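Local coordinates for YflH protein (Bacillus subtilis, PDB 3D0W) that is of unknown function but belongs to the DUF3243 family and forms an all-helical chain that assembles as a dimer, at residues 35-38 and 39-43; 90-93 and 94-97; 26-29 and 30-33; 83-86 and 87-91. One frame throughout, in Å; residues are numbered along the deposited sequence.

Interaction 1. Residues 35-38 and 39-43; sequences YLKK and QVNRG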
loop_
_atom_site.group_PDB
_atom_site.type_symbol
_atom_site.label_atom_id
_atom_site.label_comp_id
_atom_site.label_asym_id
_atom_site.label_seq_id
_atom_site.Cartn_x
_atom_site.Cartn_y
_atom_site.Cartn_z
ATOM N N TYR A 35 13.938 -6.021 -1.587
ATOM C CA TYR A 35 13.578 -7.263 -0.914
ATOM C C TYR A 35 12.472 -7.974 -1.706
ATOM O O TYR A 35 12.477 -9.199 -1.833
ATOM C CB TYR A 35 13.113 -6.960 0.518
ATOM C CG TYR A 35 12.623 -8.161 1.293
ATOM C CD1 TYR A 35 13.459 -9.252 1.532
ATOM C CD2 TYR A 35 11.316 -8.213 1.783
ATOM C CE1 TYR A 35 13.008 -10.364 2.237
ATOM C CE2 TYR A 35 10.853 -9.318 2.486
ATOM C CZ TYR A 35 11.705 -10.394 2.711
ATOM O OH TYR A 35 11.251 -11.502 3.398
ATOM N N LEU A 36 11.527 -7.205 -2.240
ATOM C CA LEU A 36 10.444 -7.788 -3.025
ATOM C C LEU A 36 11.030 -8.343 -4.314
ATOM O O LEU A 36 10.694 -9.446 -4.745
ATOM C CB LEU A 36 9.376 -6.735 -3.350
ATOM C CG LEU A 36 8.614 -6.139 -2.155
ATOM C CD1 LEU A 36 7.494 -5.232 -2.652
ATOM C CD2 LEU A 36 8.046 -7.246 -1.305
ATOM N N LYS A 37 11.907 -7.565 -4.931
ATOM C CA LYS A 37 12.550 -7.994 -6.159
ATOM C C LYS A 37 13.315 -9.298 -5.884
ATOM O O LYS A 37 13.402 -10.162 -6.754
ATOM C CB LYS A 37 13.489 -6.896 -6.668
ATOM C CG LYS A 37 13.952 -7.095 -8.104
ATOM C CD LYS A 37 14.614 -5.842 -8.664
ATOM C CE LYS A 37 13.629 -4.682 -8.753
ATOM N NZ LYS A 37 14.238 -3.473 -9.373
ATOM N N LYS A 38 13.847 -9.447 -4.667
ATOM C CA LYS A 38 14.576 -10.663 -4.285
ATOM C C LYS A 38 13.620 -11.843 -4.253
ATOM O O LYS A 38 13.945 -12.936 -4.730
ATOM C CB LYS A 38 15.223 -10.527 -2.899
ATOM C CG LYS A 38 16.418 -9.588 -2.832
ATOM C CD LYS A 38 17.602 -10.213 -2.077
ATOM C CE LYS A 38 17.348 -10.368 -0.577
ATOM N NZ LYS A 38 16.309 -11.386 -0.240
ATOM N N GLN A 39 12.443 -11.614 -3.670
ATOM C CA GLN A 39 11.406 -12.638 -3.567
ATOM C C GLN A 39 11.047 -13.145 -4.956
ATOM O O GLN A 39 10.959 -14.350 -5.182
ATOM C CB GLN A 39 10.125 -12.070 -2.942
ATOM C CG GLN A 39 10.274 -11.316 -1.633
ATOM C CD GLN A 39 10.698 -12.205 -0.491
ATOM O OE1 GLN A 39 11.886 -12.414 -0.261
ATOM N NE2 GLN A 39 9.723 -12.746 0.228
ATOM N N VAL A 40 10.812 -12.204 -5.869
ATOM C CA VAL A 40 10.426 -12.521 -7.241
ATOM C C VAL A 40 11.486 -13.319 -7.993
ATOM O O VAL A 40 11.197 -14.387 -8.524
ATOM C CB VAL A 40 10.108 -11.233 -8.042
ATOM C CG1 VAL A 40 9.833 -11.576 -9.500
ATOM C CG2 VAL A 40 8.895 -10.531 -7.430
ATOM N N ASN A 41 12.708 -12.799 -8.029
ATOM C CA ASN A 41 13.803 -13.467 -8.726
ATOM C C ASN A 41 13.981 -14.898 -8.257
ATOM O O ASN A 41 14.045 -15.811 -9.070
ATOM C CB ASN A 41 15.103 -12.689 -8.540
ATOM C CG ASN A 41 15.150 -11.437 -9.386
ATOM O OD1 ASN A 41 16.029 -10.595 -9.219
ATOM N ND2 ASN A 41 14.207 -11.312 -10.312
ATOM N N ARG A 42 14.056 -15.096 -6.946
ATOM C CA ARG A 42 14.208 -16.442 -6.410
ATOM C C ARG A 42 13.007 -17.298 -6.800
ATOM O O ARG A 42 13.155 -18.457 -7.186
ATOM C CB ARG A 42 14.337 -16.401 -4.887
ATOM C CG ARG A 42 15.623 -15.748 -4.395
ATOM C CD ARG A 42 16.852 -16.449 -4.967
ATOM N NE ARG A 42 16.821 -17.898 -4.754
ATOM C CZ ARG A 42 16.789 -18.484 -3.559
ATOM N NH1 ARG A 42 16.785 -17.748 -2.454
ATOM N NH2 ARG A 42 16.759 -19.808 -3.468
ATOM N N GLY A 43 11.815 -16.718 -6.699
ATOM C CA GLY A 43 10.613 -17.451 -7.047
ATOM C C GLY A 43 10.641 -17.889 -8.499
ATOM O O GLY A 43 10.347 -19.038 -8.821
#

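Interaction 2. Residues 90-93 and 94-97; sequences KEHL and AQLL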
loop_
_atom_site.group_PDB
_atom_site.type_symbol
_atom_site.label_atom_id
_atom_site.label_comp_id
_atom_site.label_asym_id
_atom_site.label_seq_id
_atom_site.Cartn_x
_atom_site.Cartn_y
_atom_site.Cartn_z
ATOM N N LYS A 90 -6.965 -8.832 -3.474
ATOM C CA LYS A 90 -5.649 -9.391 -3.198
ATOM C C LYS A 90 -4.898 -9.609 -4.510
ATOM O O LYS A 90 -3.708 -9.313 -4.605
ATOM C CB LYS A 90 -5.778 -10.715 -2.435
ATOM C CG LYS A 90 -6.038 -10.544 -0.938
ATOM C CD LYS A 90 -5.881 -11.867 -0.184
ATOM C CE LYS A 90 -6.052 -11.658 1.320
ATOM N NZ LYS A 90 -5.828 -12.902 2.112
ATOM N N GLU A 91 -5.595 -10.123 -5.521
ATOM C CA GLU A 91 -4.977 -10.350 -6.817
ATOM C C GLU A 91 -4.563 -9.018 -7.431
ATOM O O GLU A 91 -3.465 -8.899 -7.973
ATOM C CB GLU A 91 -5.952 -11.071 -7.761
ATOM C CG GLU A 91 -6.552 -12.336 -7.163
ATOM C CD GLU A 91 -7.444 -13.086 -8.133
ATOM O OE1 GLU A 91 -8.370 -12.465 -8.702
ATOM O OE2 GLU A 91 -7.223 -14.300 -8.320
ATOM N N HIS A 92 -5.436 -8.015 -7.342
ATOM C CA HIS A 92 -5.137 -6.701 -7.898
ATOM C C HIS A 92 -4.016 -5.959 -7.167
ATOM O O HIS A 92 -3.200 -5.286 -7.804
ATOM C CB HIS A 92 -6.402 -5.839 -7.940
ATOM C CG HIS A 92 -7.403 -6.299 -8.957
ATOM N ND1 HIS A 92 -8.590 -5.641 -9.186
ATOM C CD2 HIS A 92 -7.382 -7.345 -9.818
ATOM C CE1 HIS A 92 -9.260 -6.259 -10.142
ATOM N NE2 HIS A 92 -8.548 -7.297 -10.543
ATOM N N LEU A 93 -3.966 -6.076 -5.841
ATOM C CA LEU A 93 -2.913 -5.412 -5.078
ATOM C C LEU A 93 -1.553 -6.052 -5.384
ATOM O O LEU A 93 -0.524 -5.364 -5.410
ATOM C CB LEU A 93 -3.188 -5.492 -3.574
ATOM C CG LEU A 93 -2.097 -4.892 -2.673
ATOM C CD1 LEU A 93 -1.945 -3.392 -2.935
ATOM C CD2 LEU A 93 -2.451 -5.139 -1.220
ATOM N N ALA A 94 -1.551 -7.366 -5.594
ATOM C CA ALA A 94 -0.319 -8.079 -5.924
ATOM C C ALA A 94 0.158 -7.620 -7.302
ATOM O O ALA A 94 1.360 -7.474 -7.539
ATOM C CB ALA A 94 -0.559 -9.571 -5.939
ATOM N N GLN A 95 -0.793 -7.397 -8.207
ATOM C CA GLN A 95 -0.473 -6.940 -9.565
ATOM C C GLN A 95 0.138 -5.542 -9.510
ATOM O O GLN A 95 1.132 -5.252 -10.192
ATOM C CB GLN A 95 -1.740 -6.896 -10.425
ATOM C CG GLN A 95 -2.371 -8.252 -10.736
ATOM C CD GLN A 95 -3.765 -8.112 -11.352
ATOM O OE1 GLN A 95 -3.967 -7.327 -12.282
ATOM N NE2 GLN A 95 -4.728 -8.872 -10.833
ATOM N N LEU A 96 -0.448 -4.675 -8.686
ATOM C CA LEU A 96 0.040 -3.303 -8.556
ATOM C C LEU A 96 1.441 -3.297 -7.950
ATOM O O LEU A 96 2.308 -2.513 -8.353
ATOM C CB LEU A 96 -0.917 -2.476 -7.684
ATOM C CG LEU A 96 -0.720 -0.959 -7.696
ATOM C CD1 LEU A 96 -0.889 -0.442 -9.126
ATOM C CD2 LEU A 96 -1.718 -0.283 -6.768
ATOM N N LEU A 97 1.657 -4.177 -6.979
ATOM C CA LEU A 97 2.950 -4.290 -6.322
ATOM C C LEU A 97 4.029 -4.746 -7.309
ATOM O O LEU A 97 5.191 -4.374 -7.174
ATOM C CB LEU A 97 2.872 -5.281 -5.156
ATOM C CG LEU A 97 4.009 -5.155 -4.137
ATOM C CD1 LEU A 97 3.827 -3.858 -3.368
ATOM C CD2 LEU A 97 4.009 -6.347 -3.174
#

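Interaction 3. Residues 26-29 and 30-33; sequences LKDF and EEFK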
loop_
_atom_site.group_PDB
_atom_site.type_symbol
_atom_site.label_atom_id
_atom_site.label_comp_id
_atom_site.label_asym_id
_atom_site.label_seq_id
_atom_site.Cartn_x
_atom_site.Cartn_y
_atom_site.Cartn_z
ATOM N N LEU A 26 13.539 7.309 1.738
ATOM C CA LEU A 26 13.782 6.822 0.387
ATOM C C LEU A 26 14.583 5.529 0.434
ATOM O O LEU A 26 14.209 4.528 -0.178
ATOM C CB LEU A 26 14.572 7.854 -0.418
ATOM C CG LEU A 26 13.843 9.093 -0.933
ATOM C CD1 LEU A 26 14.856 10.080 -1.514
ATOM C CD2 LEU A 26 12.829 8.680 -1.988
ATOM N N LYS A 27 15.689 5.560 1.167
ATOM C CA LYS A 27 16.554 4.398 1.288
ATOM C C LYS A 27 15.772 3.193 1.803
ATOM O O LYS A 27 15.896 2.088 1.268
ATOM C CB LYS A 27 17.726 4.711 2.223
ATOM C CG LYS A 27 18.949 3.855 1.971
ATOM C CD LYS A 27 20.111 4.268 2.857
ATOM C CE LYS A 27 21.346 3.428 2.566
ATOM N NZ LYS A 27 22.479 3.768 3.475
ATOM N N ASP A 28 14.965 3.407 2.838
ATOM C CA ASP A 28 14.162 2.328 3.396
ATOM C C ASP A 28 13.249 1.758 2.312
ATOM O O ASP A 28 13.065 0.544 2.219
ATOM C CB ASP A 28 13.317 2.833 4.571
ATOM C CG ASP A 28 14.009 2.658 5.915
ATOM O OD1 ASP A 28 15.210 2.300 5.936
ATOM O OD2 ASP A 28 13.348 2.883 6.950
ATOM N N PHE A 29 12.677 2.632 1.490
ATOM C CA PHE A 29 11.802 2.159 0.424
ATOM C C PHE A 29 12.617 1.392 -0.605
ATOM O O PHE A 29 12.201 0.335 -1.080
ATOM C CB PHE A 29 11.084 3.314 -0.271
ATOM C CG PHE A 29 10.223 2.868 -1.421
ATOM C CD1 PHE A 29 9.011 2.227 -1.189
ATOM C CD2 PHE A 29 10.666 3.010 -2.734
ATOM C CE1 PHE A 29 8.246 1.725 -2.256
ATOM C CE2 PHE A 29 9.918 2.515 -3.804
ATOM C CZ PHE A 29 8.708 1.870 -3.568
ATOM N N GLU A 30 13.784 1.928 -0.953
ATOM C CA GLU A 30 14.645 1.277 -1.929
ATOM C C GLU A 30 15.006 -0.125 -1.478
ATOM O O GLU A 30 15.041 -1.054 -2.289
ATOM C CB GLU A 30 15.918 2.099 -2.159
ATOM C CG GLU A 30 15.691 3.353 -2.983
ATOM C CD GLU A 30 14.964 3.069 -4.291
ATOM O OE1 GLU A 30 15.400 2.163 -5.042
ATOM O OE2 GLU A 30 13.959 3.756 -4.569
ATOM N N GLU A 31 15.268 -0.279 -0.183
ATOM C CA GLU A 31 15.616 -1.582 0.368
ATOM C C GLU A 31 14.392 -2.491 0.336
ATOM O O GLU A 31 14.492 -3.668 -0.009
ATOM C CB GLU A 31 16.115 -1.452 1.809
ATOM C CG GLU A 31 17.421 -0.686 1.971
ATOM C CD GLU A 31 17.976 -0.784 3.386
ATOM O OE1 GLU A 31 17.240 -0.467 4.347
ATOM O OE2 GLU A 31 19.152 -1.179 3.539
ATOM N N PHE A 32 13.241 -1.937 0.706
ATOM C CA PHE A 32 11.985 -2.684 0.707
ATOM C C PHE A 32 11.737 -3.219 -0.702
ATOM O O PHE A 32 11.489 -4.406 -0.902
ATOM C CB PHE A 32 10.837 -1.759 1.126
ATOM C CG PHE A 32 9.471 -2.298 0.803
ATOM C CD1 PHE A 32 8.985 -3.435 1.440
ATOM C CD2 PHE A 32 8.671 -1.669 -0.147
ATOM C CE1 PHE A 32 7.722 -3.939 1.136
ATOM C CE2 PHE A 32 7.409 -2.164 -0.458
ATOM C CZ PHE A 32 6.933 -3.304 0.187
ATOM N N LYS A 33 11.816 -2.323 -1.675
ATOM C CA LYS A 33 11.617 -2.678 -3.072
ATOM C C LYS A 33 12.609 -3.776 -3.479
ATOM O O LYS A 33 12.245 -4.732 -4.171
ATOM C CB LYS A 33 11.805 -1.426 -3.932
ATOM C CG LYS A 33 11.541 -1.594 -5.406
ATOM C CD LYS A 33 11.753 -0.267 -6.117
ATOM C CE LYS A 33 11.850 -0.446 -7.622
ATOM N NZ LYS A 33 11.989 0.865 -8.313
#

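Interaction 4. Residues 83-86 and 87-91; sequences SVAD and EDEKE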
loop_
_atom_site.group_PDB
_atom_site.type_symbol
_atom_site.label_atom_id
_atom_site.label_comp_id
_atom_site.label_asym_id
_atom_site.label_seq_id
_atom_site.Cartn_x
_atom_site.Cartn_y
_atom_site.Cartn_z
ATOM N N SER A 83 -4.988 -7.777 4.986
ATOM C CA SER A 83 -5.927 -8.305 5.970
ATOM C C SER A 83 -7.385 -7.887 5.745
ATOM O O SER A 83 -8.294 -8.536 6.255
ATOM C CB SER A 83 -5.492 -7.904 7.388
ATOM O OG SER A 83 -5.814 -6.550 7.658
ATOM N N VAL A 84 -7.618 -6.814 4.992
ATOM C CA VAL A 84 -8.991 -6.377 4.746
ATOM C C VAL A 84 -9.416 -6.580 3.296
ATOM O O VAL A 84 -10.527 -6.207 2.912
ATOM C CB VAL A 84 -9.203 -4.877 5.131
ATOM C CG1 VAL A 84 -9.087 -4.702 6.651
ATOM C CG2 VAL A 84 -8.174 -3.987 4.425
ATOM N N ALA A 85 -8.541 -7.192 2.499
ATOM C CA ALA A 85 -8.822 -7.424 1.079
ATOM C C ALA A 85 -9.594 -8.701 0.771
ATOM O O ALA A 85 -9.352 -9.735 1.391
ATOM C CB ALA A 85 -7.496 -7.441 0.276
ATOM N N ASP A 86 -10.524 -8.632 -0.186
ATOM C CA ASP A 86 -11.248 -9.832 -0.585
ATOM C C ASP A 86 -10.380 -10.486 -1.662
ATOM O O ASP A 86 -9.345 -9.926 -2.040
ATOM C CB ASP A 86 -12.679 -9.527 -1.097
ATOM C CG ASP A 86 -12.717 -8.620 -2.327
ATOM O OD1 ASP A 86 -11.914 -8.808 -3.262
ATOM O OD2 ASP A 86 -13.588 -7.723 -2.364
ATOM N N GLU A 87 -10.783 -11.650 -2.164
ATOM C CA GLU A 87 -9.971 -12.366 -3.147
ATOM C C GLU A 87 -9.556 -11.569 -4.381
ATOM O O GLU A 87 -8.403 -11.667 -4.823
ATOM C CB GLU A 87 -10.670 -13.657 -3.574
ATOM C CG GLU A 87 -9.756 -14.617 -4.324
ATOM C CD GLU A 87 -10.312 -16.031 -4.360
ATOM O OE1 GLU A 87 -11.417 -16.218 -4.914
ATOM O OE2 GLU A 87 -9.649 -16.953 -3.832
ATOM N N ASP A 88 -10.478 -10.790 -4.942
ATOM C CA ASP A 88 -10.159 -9.980 -6.117
ATOM C C ASP A 88 -9.176 -8.871 -5.764
ATOM O O ASP A 88 -8.233 -8.611 -6.510
ATOM C CB ASP A 88 -11.411 -9.329 -6.715
ATOM C CG ASP A 88 -12.313 -10.319 -7.412
ATOM O OD1 ASP A 88 -11.793 -11.269 -8.034
ATOM O OD2 ASP A 88 -13.551 -10.135 -7.355
ATOM N N GLU A 89 -9.404 -8.210 -4.633
ATOM C CA GLU A 89 -8.535 -7.120 -4.205
ATOM C C GLU A 89 -7.109 -7.590 -3.927
ATOM O O GLU A 89 -6.155 -6.833 -4.115
ATOM C CB GLU A 89 -9.121 -6.439 -2.969
ATOM C CG GLU A 89 -10.462 -5.737 -3.241
ATOM C CD GLU A 89 -11.112 -5.206 -1.979
ATOM O OE1 GLU A 89 -11.244 -5.985 -1.010
ATOM O OE2 GLU A 89 -11.496 -4.014 -1.960
ATOM N N LYS A 90 -6.965 -8.832 -3.474
ATOM C CA LYS A 90 -5.649 -9.391 -3.198
ATOM C C LYS A 90 -4.898 -9.609 -4.510
ATOM O O LYS A 90 -3.708 -9.313 -4.605
ATOM C CB LYS A 90 -5.778 -10.715 -2.435
ATOM C CG LYS A 90 -6.038 -10.544 -0.938
ATOM C CD LYS A 90 -5.881 -11.867 -0.184
ATOM C CE LYS A 90 -6.052 -11.658 1.320
ATOM N NZ LYS A 90 -5.828 -12.902 2.112
ATOM N N GLU A 91 -5.595 -10.123 -5.521
ATOM C CA GLU A 91 -4.977 -10.350 -6.817
ATOM C C GLU A 91 -4.563 -9.018 -7.431
ATOM O O GLU A 91 -3.465 -8.899 -7.973
ATOM C CB GLU A 91 -5.952 -11.071 -7.761
ATOM C CG GLU A 91 -6.552 -12.336 -7.163
ATOM C CD GLU A 91 -7.444 -13.086 -8.133
ATOM O OE1 GLU A 91 -8.370 -12.465 -8.702
ATOM O OE2 GLU A 91 -7.223 -14.300 -8.320
#

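Interaction 1. Residues 35-38 and 39-43
Four main-chain bonds carry the contact: Q39 N gives its hydrogen to Y35 O at 3.0 Å, V40 N to L36 O, N41 N to K37 O and R42 N to K38 O. Outward from the backbone, the amide of Q39 lies over one face of the Y35 ring, offset toward the rim, with the two planes 31° apart. Q39 OE1 sits 3.4 Å from Y35 CE1, and Q39 CD is 3.8 Å from Y35 CZ. Q39 CG stands anti to the carbonyl carbon (chi1 -51°), and a bend at chi2 lays the amide on the ring. Y35 and Q39 stand four apart, the i to i+4 spacing of an alpha helix, here the long helix 23-48. The Y35 hydroxyl bonds to E68, so the ring is held from its far end. With an alanine at this position, the Q39 amide would probably lose the surface it lies on and E68 its hydroxyl partner. Elsewhere on the helix, V40 CG2 comes to 3.4 Å from L36 O. L36 and V40 are buried: both meet helix 56-65, L36 through Y63 and V40 through S56 and L60, while L36 also packs on L97 and V101 of helix 87-101.

Interaction 2. Residues 90-93 and 94-97
H92 and Q95 run side by side off the helix, pointing the same way, with the imidazole and amide planes turned 82° apart. Their contact is at the ring's edge: Q95 NE2 lies near the ring plane, 3.2 Å from H92 CD2. The same amide nitrogen also reaches back to the main chain, making a weak bond to E91 O at 3.1 Å and a bent 126°. Q95 CG, anti to its own carbonyl carbon (chi1 -67°), passes close by at 3.0 Å from E91 O, and from there the chain runs extended so that the amide ends beside the histidine. E91 O is thus shared, since it also takes the backbone hydrogen of Q95 N at 3.1 Å. A94 sets its methyl against K90 O, CB to O 3.4 Å, a small group where the helix is buried. L93 packs on L81 and W82 of helix 73-84, while K90 makes a cation-pi contact with W82. L97 meets L78 of that helix and L81 of the second subunit, and L96 packs on A85 of the second subunit. One flank polar, the other leucine-rich: this is an amphipathic alpha helix, 87-101, whose apolar side serves both its own chain and the dimer.

Interaction 3. Residues 26-29 and 30-33
F29 and F32, three residues apart on the amphipathic helix 23-48, meet through their rings on its buried side. F29 CE1 approaches the F32 ring at its edge, near the ring plane, 4.0 Å from F32 CD2. Both side chains leave the backbone with CG anti to their own N (chi1 177° for F29), which sends both rings to the buried side, where they cross at a slant. The far end of the F29 ring is touched by the aliphatic part of K33, whose CD lies 4.1 Å from F29 CE2; the lysine then runs on extended and bonds through NZ to K103 O. This pair of rings is also where the helix meets its surroundings: both phenylalanines touch E74 of helix 73-84, F32 reaches L78 as well, and the second subunit adds its E80 against F29 and its L77 against F32.

The acidic side is looser. D28 and E31 hold their carboxylate planes nearly parallel, 3° apart, with D28 OD1 and E31 OE1 at 3.8 Å; two like charges that near would probably raise each other's affinity for a proton somewhat. K27 NZ, 6.0 Å from E31 OE2, probably eases this only a little. E30 bends back at chi2 toward the phenylalanine. The main chain beneath keeps its i to i+4 bonds, and K33 N reaches F29 O at 2.8 Å with an angle of 174°.

Interaction 4. Residues 83-86 and 87-91
D86 and E89 trade bonds in both directions, each side chain accepting from the other's backbone N-H: a capping box at the start of helix 87-101. D86 OD1 takes the hydrogen of E89 N at 2.9 Å, met nearly along its C-O axis and almost straight at 168°. In return D86 N gives to E89 OE1, also 2.9 Å, which receives it on its anti lone pair, and D86 O takes the hydrogen of K90 N. D86 is the N-cap; its CG sits between its own N and carbonyl carbon (chi1 61°), and that rotation swings the carboxylate over the first turn. The price is crowding of charge, with D86 OD2 3.2 Å from E89 OE1. K99 of the second subunit makes a salt bridge to that glutamate oxygen and probably offsets much of it. An alanine in place of E89 would probably leave D86 N without its acceptor in the box and K99 of the second subunit without its charged mate. Beside these bonds, A85 CB packs on K90 CG at 3.6 Å. All this sits at the turn where helix 73-84 gives way to helix 87-101, with V84, A85 and E89 resting on L96 of the second subunit.

From the N terminus, interaction 3 comes first and interaction 1 follows directly on the same helix, 23-48, their segments adjoining and their centres 14 Å apart. Interaction 4 then spans the turn between helix 73-84 and helix 87-101, and interaction 2 continues along the latter, sharing K90 and E91 with it. None closes a long loop: each is local, and they run in series without crossing, interactions 4 and 2 overlapping. The first and last helices meet where L36 CD1 of interaction 1 touches L97 CD2 of interaction 2 at 3.7 Å. Interactions 2, 3 and 4 also touch the second subunit.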